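Local coordinates for uncharacterized protein (Mycobacterium tuberculosis, PDB 6Y56) that is a nucleotidyltransferase toxin of a toxin-antitoxin system, MenT4, of a family that includes a toxin known to block growth by inactivating tRNA acceptor stems, at residues A[200-204]-A[265-270]; A[194-200]-A[259-263]; A[174-178]-A[225-230]; A[166-171]-A[185-189]. All coordinates share one frame; numbering follows the deposited sequence.

Overall arrangement
All four contacts lie in the mainly helical part of the chain that follows the six-stranded mixed sheet of this AbiEii-type nucleotidyltransferase. Interaction 4 pairs the consecutive helices 163-174 and 180-189 and closes before interactions 1 and 2 open; it is buried, about 9 Å from the chain centre. Interactions 1 and 2 share Arg200 on helix 196-212, their centres about 9 Å apart, and fasten that helix to the loop and helix following helix 249-259. Interaction 3, whose segments alternate with theirs, ties the end of helix 163-174 to helix 224-227. Trp203, Val199 and Phe260 bridge the contacts, so distant parts of the sequence close into one helical body.

Interaction 1. Residues A[200-204]-A[265-270]; sequences RRLWV and DLDADE
Bent at chi2 and chi3 (both 59°), the Arg201 chain curls back toward Glu270 and Asp267, while Arg200 runs extended as far as CD and turns at chi3 to bring NE beside Asp265 and Glu270. Arg201 NE gives Glu270 OE2 a nearly straight bond of 2.7 Å, reaching the oxygen on its anti side; the guanidinium and carboxylate planes stand almost perpendicular, at 88°. Arg201 NH1 adds a weak, bent bond to Asp267 OD2 at 2.8 Å. Asp267 is the N-cap of helix 268-273 and forms a capping box with Glu270: Glu270 N donates to Asp267 OD1 at 2.9 Å, and Asp267 N donates to Glu270 OE1 at 3.0 Å, from above the carboxylate plane. Both carboxylates are thus held by the helix start as well as by arginine, which probably favours their charged form. The Arg200 contribution is looser: NE lies 3.5 Å from Glu270 OE1 in a long, weak salt bridge, and Asp265 O sits over one face of the guanidinium. Water 1 links NE to Glu270 OE2, and water 2, only weakly bonded to NE, lies at OE1 and Asp265 O. Arg200 NH1 is bonded instead to Phe262 O. Beneath the charged layer, Leu266 CD2 packs against Val204 CG2 and the aliphatic CG of Arg200, each at 3.8 Å. Trp273, from the same helix as Glu270, touches Arg201 and Val204.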
# COMPACT_ATOMS: atom_id res chain seq x y z
N ARG A 200 2.43 16.20 6.68
CA ARG A 200 1.21 16.92 7.00
C ARG A 200 0.65 17.64 5.78
O ARG A 200 -0.56 17.61 5.53
CB ARG A 200 1.49 17.91 8.13
CG ARG A 200 0.30 18.76 8.56
CD ARG A 200 0.64 19.64 9.77
NE ARG A 200 1.79 20.50 9.49
CZ ARG A 200 2.88 20.58 10.24
NH1 ARG A 200 3.02 19.89 11.37
NH2 ARG A 200 3.86 21.39 9.86
N ARG A 201 1.53 18.31 5.02
CA ARG A 201 1.11 19.00 3.81
C ARG A 201 0.52 18.03 2.80
O ARG A 201 -0.58 18.25 2.27
CB ARG A 201 2.29 19.77 3.21
CG ARG A 201 2.06 20.39 1.83
CD ARG A 201 0.90 21.36 1.82
NE ARG A 201 1.07 22.47 2.77
CZ ARG A 201 1.47 23.69 2.43
NH1 ARG A 201 1.56 24.63 3.37
NH2 ARG A 201 1.76 23.98 1.17
N LEU A 202 1.21 16.92 2.55
CA LEU A 202 0.73 15.93 1.60
C LEU A 202 -0.59 15.32 2.06
O LEU A 202 -1.47 15.05 1.24
CB LEU A 202 1.77 14.84 1.40
CG LEU A 202 2.96 15.21 0.52
CD1 LEU A 202 4.00 14.10 0.60
CD2 LEU A 202 2.49 15.41 -0.90
N TRP A 203 -0.74 15.07 3.37
CA TRP A 203 -1.98 14.53 3.91
C TRP A 203 -3.16 15.43 3.55
O TRP A 203 -4.18 14.97 3.03
CB TRP A 203 -1.86 14.37 5.42
CG TRP A 203 -3.11 13.95 6.13
CD1 TRP A 203 -3.86 12.84 5.89
CD2 TRP A 203 -3.74 14.64 7.21
NE1 TRP A 203 -4.92 12.79 6.77
CE2 TRP A 203 -4.87 13.89 7.59
CE3 TRP A 203 -3.46 15.82 7.90
CZ2 TRP A 203 -5.73 14.28 8.63
CZ3 TRP A 203 -4.30 16.21 8.92
CH2 TRP A 203 -5.42 15.43 9.28
N VAL A 204 -3.03 16.73 3.80
CA VAL A 204 -4.12 17.65 3.50
C VAL A 204 -4.43 17.64 2.01
O VAL A 204 -5.60 17.63 1.60
CB VAL A 204 -3.78 19.07 4.00
CG1 VAL A 204 -4.85 20.07 3.54
CG2 VAL A 204 -3.66 19.06 5.50
N ASP A 265 -0.75 20.82 13.84
CA ASP A 265 -0.11 22.09 13.55
C ASP A 265 -0.28 22.51 12.10
O ASP A 265 0.68 22.92 11.44
CB ASP A 265 1.36 22.05 13.98
CG ASP A 265 1.53 21.77 15.46
OD1 ASP A 265 0.67 22.22 16.25
OD2 ASP A 265 2.52 21.10 15.83
N LEU A 266 -1.52 22.43 11.61
CA LEU A 266 -1.83 22.90 10.26
C LEU A 266 -1.53 24.39 10.15
O LEU A 266 -1.88 25.17 11.04
CB LEU A 266 -3.31 22.67 9.98
CG LEU A 266 -3.81 21.23 10.04
CD1 LEU A 266 -5.31 21.21 9.85
CD2 LEU A 266 -3.14 20.38 8.98
N ASP A 267 -0.89 24.78 9.05
CA ASP A 267 -0.64 26.19 8.81
C ASP A 267 -1.88 26.85 8.21
O ASP A 267 -2.92 26.20 7.99
CB ASP A 267 0.66 26.40 8.02
CG ASP A 267 0.59 25.88 6.60
OD1 ASP A 267 -0.50 25.76 6.02
OD2 ASP A 267 1.68 25.60 6.03
N ALA A 268 -1.79 28.16 7.94
CA ALA A 268 -2.97 28.88 7.48
C ALA A 268 -3.49 28.32 6.15
O ALA A 268 -4.71 28.18 5.97
CB ALA A 268 -2.67 30.38 7.37
N ASP A 269 -2.59 27.99 5.23
CA ASP A 269 -3.01 27.45 3.94
C ASP A 269 -3.68 26.09 4.12
O ASP A 269 -4.76 25.84 3.57
CB ASP A 269 -1.82 27.33 3.00
CG ASP A 269 -1.34 28.67 2.47
OD1 ASP A 269 -2.12 29.65 2.48
OD2 ASP A 269 -0.17 28.73 2.02
N GLU A 270 -3.07 25.21 4.91
CA GLU A 270 -3.63 23.89 5.17
C GLU A 270 -5.01 23.98 5.80
O GLU A 270 -5.92 23.21 5.45
CB GLU A 270 -2.65 23.09 6.04
CG GLU A 270 -1.42 22.67 5.23
CD GLU A 270 -0.19 22.34 6.06
OE1 GLU A 270 -0.21 22.46 7.31
OE2 GLU A 270 0.82 21.94 5.45
O HOH W 1 3.02 21.34 6.78
O HOH W 2 2.05 23.42 8.82
O HOH W 3 1.92 27.11 1.65

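Interaction 2. Residues A[194-200]-A[259-263]; sequences IDEPLVR and RFAFL
The start of helix 196-212 docks here on the 3-10 turn that follows helix 249-259, and Glu196, in the first turn of its helix, meets Phe262 and Arg259. The Glu196 chain lies over one face of the Phe262 ring: CG stands 3.6 Å from the ring centroid, 8° off the normal, a CH-pi contact, and the carboxylate is stacked parallel to the ring, the planes 2° apart. Phe262 CG sits between its backbone N and carbonyl carbon (chi1 69°), which sets the ring under the Glu196 chain. In a salt bridge, Glu196 OE2 is gripped end-on by Arg259, with NH1 at 2.8 Å and NH2 at 3.0 Å, both N-H groups converging on this one oxygen; the NH2 bond uses its anti lone pair. Ile194 extends the packing, with CD1 over a face of the Arg259 guanidinium and 3.9 Å from Phe260 CZ, while CG2 reaches Phe262 CZ. Phe260, just before the turn, also touches Cys167 of helix 163-174. One turn along from Glu196, Arg200 NH1 donates to Phe262 O at 2.9 Å, from above the carbonyl plane, and the same NH1 lies at the edge of the Phe262 ring.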
# COMPACT_ATOMS: atom_id res chain seq x y z
N ILE A 194 10.23 10.69 10.29
CA ILE A 194 9.08 11.28 9.61
C ILE A 194 9.43 12.72 9.28
O ILE A 194 9.84 13.48 10.16
CB ILE A 194 7.81 11.24 10.48
CG1 ILE A 194 7.40 9.79 10.78
CG2 ILE A 194 6.65 11.99 9.80
CD1 ILE A 194 6.12 9.68 11.60
N ASP A 195 9.27 13.09 8.01
CA ASP A 195 9.42 14.47 7.57
C ASP A 195 8.08 15.14 7.85
O ASP A 195 7.19 15.17 7.00
CB ASP A 195 9.77 14.51 6.09
CG ASP A 195 10.07 15.91 5.58
OD1 ASP A 195 9.81 16.90 6.31
OD2 ASP A 195 10.55 16.01 4.44
N GLU A 196 7.93 15.68 9.06
CA GLU A 196 6.62 16.07 9.56
C GLU A 196 5.92 17.13 8.73
O GLU A 196 4.73 16.93 8.39
CB GLU A 196 6.72 16.50 11.03
CG GLU A 196 6.99 15.37 12.00
CD GLU A 196 7.11 15.83 13.43
OE1 GLU A 196 6.95 17.04 13.71
OE2 GLU A 196 7.36 14.96 14.28
N PRO A 197 6.54 18.26 8.38
CA PRO A 197 5.80 19.26 7.59
C PRO A 197 5.39 18.72 6.23
O PRO A 197 4.31 19.07 5.72
CB PRO A 197 6.80 20.41 7.46
CG PRO A 197 7.78 20.21 8.58
CD PRO A 197 7.90 18.73 8.72
N LEU A 198 6.22 17.87 5.62
CA LEU A 198 5.89 17.33 4.31
C LEU A 198 4.76 16.31 4.38
O LEU A 198 3.84 16.35 3.56
CB LEU A 198 7.15 16.72 3.70
CG LEU A 198 6.96 16.01 2.36
CD1 LEU A 198 6.47 16.95 1.26
CD2 LEU A 198 8.30 15.40 1.97
N VAL A 199 4.80 15.42 5.38
CA VAL A 199 3.72 14.45 5.56
C VAL A 199 2.41 15.17 5.83
O VAL A 199 1.36 14.84 5.26
CB VAL A 199 4.07 13.44 6.67
CG1 VAL A 199 2.83 12.62 7.04
CG2 VAL A 199 5.16 12.50 6.19
N ARG A 200 2.43 16.20 6.68
CA ARG A 200 1.21 16.92 7.00
C ARG A 200 0.65 17.64 5.78
O ARG A 200 -0.56 17.61 5.53
CB ARG A 200 1.49 17.91 8.13
CG ARG A 200 0.30 18.76 8.56
CD ARG A 200 0.64 19.64 9.77
NE ARG A 200 1.79 20.50 9.49
CZ ARG A 200 2.88 20.58 10.24
NH1 ARG A 200 3.02 19.89 11.37
NH2 ARG A 200 3.86 21.39 9.86
N ARG A 259 2.23 9.79 18.17
CA ARG A 259 3.27 10.20 17.24
C ARG A 259 2.77 11.22 16.24
O ARG A 259 3.53 12.12 15.84
CB ARG A 259 3.83 8.98 16.49
CG ARG A 259 4.93 9.32 15.47
CD ARG A 259 6.16 9.88 16.17
NE ARG A 259 7.20 10.40 15.28
CZ ARG A 259 7.25 11.66 14.85
NH1 ARG A 259 6.29 12.52 15.19
NH2 ARG A 259 8.24 12.07 14.07
N PHE A 260 1.51 11.10 15.82
CA PHE A 260 0.98 11.95 14.76
C PHE A 260 0.32 13.22 15.29
O PHE A 260 -0.40 13.90 14.55
CB PHE A 260 0.09 11.15 13.82
CG PHE A 260 0.89 10.23 12.93
CD1 PHE A 260 1.48 10.71 11.78
CD2 PHE A 260 1.09 8.90 13.27
CE1 PHE A 260 2.26 9.89 10.97
CE2 PHE A 260 1.86 8.07 12.47
CZ PHE A 260 2.44 8.57 11.32
N ALA A 261 0.59 13.57 16.55
CA ALA A 261 0.12 14.83 17.11
C ALA A 261 0.50 16.03 16.25
O ALA A 261 -0.24 17.02 16.21
CB ALA A 261 0.67 15.00 18.53
N PHE A 262 1.64 15.96 15.54
CA PHE A 262 2.09 17.07 14.70
C PHE A 262 1.09 17.44 13.62
O PHE A 262 1.16 18.55 13.08
CB PHE A 262 3.47 16.78 14.08
CG PHE A 262 3.46 15.69 13.03
CD1 PHE A 262 3.21 15.98 11.69
CD2 PHE A 262 3.70 14.38 13.39
CE1 PHE A 262 3.20 14.97 10.74
CE2 PHE A 262 3.70 13.37 12.45
CZ PHE A 262 3.44 13.66 11.12
N LEU A 263 0.17 16.53 13.27
CA LEU A 263 -0.84 16.87 12.28
C LEU A 263 -1.74 18.00 12.73
O LEU A 263 -2.39 18.64 11.90
CB LEU A 263 -1.69 15.65 11.93
CG LEU A 263 -0.95 14.49 11.27
CD1 LEU A 263 -1.89 13.31 11.18
CD2 LEU A 263 -0.42 14.88 9.89
O HOH W 4 11.02 11.72 12.88

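Interaction 3. Residues A[174-178]-A[225-230]; sequences YRRVA and DVLAAR
The backbones come closest at Arg175 and Asp225, with CA atoms 5.1 Å apart, and separate to 8.7 Å between Ala178 and Arg230; water 5 bridges the Arg175 and Asp225 carbonyl oxygens. Arg230, extended from CG to NE, lays its guanidinium flat on the Tyr174 ring in a cation-pi stack, the centres 3.9 Å apart and the planes 16° from parallel. NH1 sits over the middle of the ring and also donates to Tyr174 O at 3.1 Å, so one residue offers both a ring face and a carbonyl to the same arginine. Ala178 CB packs close to NH1. Val226 CG1 meets the ring at CD2, 3.8 Å away, and its other methyl, CG2, rests on Arg175 CB. Arg175, bent at chi2 (-93°), runs alongside Asp225 and grips it side-on: NE at 2.8 Å and NH1 at 3.0 Å both reach OD2, from the same face of the carboxylate. NH1 is also bonded to Thr218 O, and Arg222 N donates to the same OD2. Cation-pi stack and side-on Arg-Asp salt bridge together tie the C-terminal end of helix 163-174 and the start of the loop after it to helix 224-227 and its following loop, in the helical part of this AbiEii-family nucleotidyltransferase.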
# COMPACT_ATOMS: atom_id res chain seq x y z
N TYR A 174 -6.95 6.52 6.68
CA TYR A 174 -7.26 6.42 8.10
C TYR A 174 -8.27 7.47 8.51
O TYR A 174 -9.13 7.22 9.38
CB TYR A 174 -5.96 6.59 8.88
CG TYR A 174 -5.94 6.16 10.32
CD1 TYR A 174 -5.92 4.82 10.68
CD2 TYR A 174 -5.88 7.11 11.33
CE1 TYR A 174 -5.86 4.44 12.01
CE2 TYR A 174 -5.82 6.74 12.66
CZ TYR A 174 -5.81 5.41 12.99
OH TYR A 174 -5.76 5.07 14.33
N ARG A 175 -8.20 8.65 7.90
CA ARG A 175 -9.12 9.74 8.20
C ARG A 175 -10.55 9.38 7.82
O ARG A 175 -11.50 9.94 8.40
CB ARG A 175 -8.62 10.95 7.43
CG ARG A 175 -9.47 12.14 7.51
CD ARG A 175 -10.47 12.22 6.37
NE ARG A 175 -11.44 13.18 6.82
CZ ARG A 175 -12.40 13.70 6.07
NH1 ARG A 175 -13.21 14.59 6.62
NH2 ARG A 175 -12.54 13.35 4.80
N ARG A 176 -10.73 8.51 6.84
CA ARG A 176 -12.05 8.16 6.33
C ARG A 176 -12.60 6.88 6.95
O ARG A 176 -13.79 6.82 7.27
CB ARG A 176 -12.01 7.99 4.81
CG ARG A 176 -13.28 7.38 4.23
CD ARG A 176 -13.26 7.32 2.72
NE ARG A 176 -12.28 6.36 2.24
CZ ARG A 176 -12.50 5.05 2.12
NH1 ARG A 176 -13.68 4.53 2.43
NH2 ARG A 176 -11.52 4.26 1.67
N VAL A 177 -11.76 5.87 7.12
CA VAL A 177 -12.19 4.57 7.64
C VAL A 177 -11.03 3.96 8.43
O VAL A 177 -9.87 4.05 8.02
CB VAL A 177 -12.67 3.66 6.50
CG1 VAL A 177 -11.55 3.38 5.51
CG2 VAL A 177 -13.23 2.36 7.06
N ALA A 178 -11.36 3.31 9.54
CA ALA A 178 -10.37 2.76 10.45
C ALA A 178 -10.13 1.29 10.10
O ALA A 178 -11.00 0.44 10.31
CB ALA A 178 -10.85 2.90 11.89
N ASP A 225 -10.38 13.70 13.03
CA ASP A 225 -10.68 12.53 12.21
C ASP A 225 -9.60 11.46 12.36
O ASP A 225 -9.89 10.27 12.25
CB ASP A 225 -10.76 12.92 10.73
CG ASP A 225 -11.85 13.94 10.43
OD1 ASP A 225 -12.73 14.20 11.27
OD2 ASP A 225 -11.83 14.50 9.30
N VAL A 226 -8.36 11.87 12.61
CA VAL A 226 -7.25 10.95 12.82
C VAL A 226 -6.87 10.85 14.29
O VAL A 226 -6.53 9.76 14.77
CB VAL A 226 -6.04 11.36 11.95
CG1 VAL A 226 -4.79 10.58 12.35
CG2 VAL A 226 -6.34 11.16 10.48
N LEU A 227 -6.91 11.96 15.01
CA LEU A 227 -6.30 12.04 16.34
C LEU A 227 -7.26 11.78 17.49
O LEU A 227 -6.80 11.71 18.63
CB LEU A 227 -5.62 13.40 16.54
CG LEU A 227 -4.41 13.64 15.63
CD1 LEU A 227 -3.72 14.92 16.06
CD2 LEU A 227 -3.46 12.46 15.67
N ALA A 228 -8.56 11.66 17.24
CA ALA A 228 -9.45 11.27 18.33
C ALA A 228 -9.13 9.85 18.76
O ALA A 228 -8.72 9.00 17.96
CB ALA A 228 -10.91 11.36 17.89
N ALA A 229 -9.29 9.59 20.05
CA ALA A 229 -9.02 8.26 20.57
C ALA A 229 -9.97 7.27 19.90
O ALA A 229 -11.19 7.49 19.84
CB ALA A 229 -9.21 8.23 22.08
N ARG A 230 -9.41 6.20 19.36
CA ARG A 230 -10.20 5.14 18.77
C ARG A 230 -10.04 3.89 19.63
O ARG A 230 -8.99 3.65 20.23
CB ARG A 230 -9.79 4.86 17.32
CG ARG A 230 -10.13 5.99 16.33
CD ARG A 230 -9.67 5.69 14.88
NE ARG A 230 -9.70 6.89 14.04
CZ ARG A 230 -9.46 6.90 12.73
NH1 ARG A 230 -9.15 5.77 12.09
NH2 ARG A 230 -9.52 8.03 12.04
O HOH W 5 -12.90 9.42 11.32

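Interaction 4. Residues A[166-171]-A[185-189]; sequences ACAEKL and DLNHF
Phe189 and Cys167 make the aromatic part of this contact. Cys167 CB stands over the centre of the Phe189 ring, 3.9 Å from its centroid and 9° off the normal, a CH-pi contact. With SG anti to the backbone N, the sulfur lies toward the root of the ring, near CG, and meets the ring obliquely, 4.4 Å from the centroid, in a sulfur-aromatic contact. The far end of the ring is reached by Ala166, whose CB lies 3.8 Å from Phe189 CZ.

Among the aliphatic groups, Leu186 CD2 does most of the touching. It packs on Leu171 CD2 and on Lys170 CB, both at 3.8 Å. The Lys170 stem touches both Leu186 and Phe189, CB meeting the leucine methyl and CG approaching CE2 of the ring.

The polar part is a single salt bridge. Lys170, bent at chi2 (-75°) and extended beyond, carries NZ to Asp185 OD2, where it donates at 2.6 Å to the anti lone pair, away from the other oxygen. Both residues are buried, and each has a second partner of opposite charge: Lys170 NZ also pairs with Asp182, and Asp185 OD2 with Arg64.

The two helical segments run roughly antiparallel, at 139°, their axes 10.4 Å apart. Helix 196-212 packs through Val199 against Cys167 and Leu171, helix 249-259 touches Leu186 through Val256, and Leu54 of helix 50-59, which directly follows strand 47-49 of the mixed sheet, touches Asp185 and Phe189.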
# COMPACT_ATOMS: atom_id res chain seq x y z
N ALA A 166 3.81 7.77 1.09
CA ALA A 166 3.13 6.57 1.56
C ALA A 166 2.47 6.82 2.91
O ALA A 166 1.33 6.38 3.15
CB ALA A 166 4.14 5.42 1.68
N CYS A 167 3.16 7.54 3.80
CA CYS A 167 2.58 7.85 5.10
C CYS A 167 1.37 8.76 4.94
O CYS A 167 0.31 8.52 5.54
CB CYS A 167 3.65 8.47 5.98
SG CYS A 167 3.15 8.69 7.69
N ALA A 168 1.47 9.78 4.08
CA ALA A 168 0.34 10.68 3.85
C ALA A 168 -0.86 9.93 3.27
O ALA A 168 -2.01 10.19 3.66
CB ALA A 168 0.76 11.83 2.93
N GLU A 169 -0.62 8.98 2.35
CA GLU A 169 -1.72 8.19 1.81
C GLU A 169 -2.37 7.33 2.88
O GLU A 169 -3.60 7.19 2.92
CB GLU A 169 -1.24 7.34 0.64
CG GLU A 169 -0.93 8.15 -0.61
CD GLU A 169 -1.03 7.35 -1.89
OE1 GLU A 169 -1.10 6.11 -1.84
OE2 GLU A 169 -1.03 7.99 -2.96
N LYS A 170 -1.57 6.75 3.77
CA LYS A 170 -2.14 5.95 4.85
C LYS A 170 -2.99 6.80 5.76
O LYS A 170 -4.10 6.41 6.14
CB LYS A 170 -1.02 5.29 5.66
CG LYS A 170 -0.40 4.06 5.02
CD LYS A 170 -1.33 2.87 5.14
CE LYS A 170 -0.83 1.73 4.29
NZ LYS A 170 -1.69 0.55 4.49
N LEU A 171 -2.51 8.00 6.09
CA LEU A 171 -3.28 8.90 6.94
C LEU A 171 -4.55 9.38 6.26
O LEU A 171 -5.56 9.64 6.92
CB LEU A 171 -2.40 10.10 7.30
CG LEU A 171 -1.23 9.82 8.24
CD1 LEU A 171 -0.24 11.00 8.25
CD2 LEU A 171 -1.75 9.50 9.64
N ASP A 185 0.47 -0.40 9.76
CA ASP A 185 1.48 0.26 8.94
C ASP A 185 1.86 1.62 9.53
O ASP A 185 3.04 1.98 9.54
CB ASP A 185 0.99 0.41 7.50
CG ASP A 185 0.81 -0.93 6.78
OD1 ASP A 185 1.35 -1.97 7.24
OD2 ASP A 185 0.10 -0.93 5.75
N LEU A 186 0.88 2.36 10.04
CA LEU A 186 1.17 3.64 10.67
C LEU A 186 2.01 3.45 11.92
O LEU A 186 2.84 4.31 12.23
CB LEU A 186 -0.13 4.37 11.01
CG LEU A 186 -0.83 4.99 9.80
CD1 LEU A 186 -2.22 5.42 10.20
CD2 LEU A 186 -0.03 6.15 9.26
N ASN A 187 1.81 2.34 12.64
CA ASN A 187 2.65 2.05 13.79
C ASN A 187 4.11 1.88 13.38
O ASN A 187 5.01 2.26 14.13
CB ASN A 187 2.12 0.81 14.52
CG ASN A 187 2.90 0.50 15.78
OD1 ASN A 187 2.79 1.22 16.77
ND2 ASN A 187 3.68 -0.57 15.76
N HIS A 188 4.37 1.31 12.19
CA HIS A 188 5.74 1.25 11.69
C HIS A 188 6.24 2.63 11.29
O HIS A 188 7.38 2.98 11.61
CB HIS A 188 5.83 0.28 10.51
CG HIS A 188 6.11 -1.12 10.92
ND1 HIS A 188 7.35 -1.54 11.36
CD2 HIS A 188 5.30 -2.21 10.96
CE1 HIS A 188 7.29 -2.83 11.65
NE2 HIS A 188 6.06 -3.26 11.42
N PHE A 189 5.42 3.42 10.59
CA PHE A 189 5.88 4.77 10.24
C PHE A 189 6.23 5.55 11.49
O PHE A 189 7.20 6.32 11.50
CB PHE A 189 4.82 5.53 9.43
CG PHE A 189 4.71 5.10 7.99
CD1 PHE A 189 5.75 5.29 7.10
CD2 PHE A 189 3.55 4.52 7.54
CE1 PHE A 189 5.63 4.89 5.78
CE2 PHE A 189 3.42 4.13 6.22
CZ PHE A 189 4.46 4.31 5.34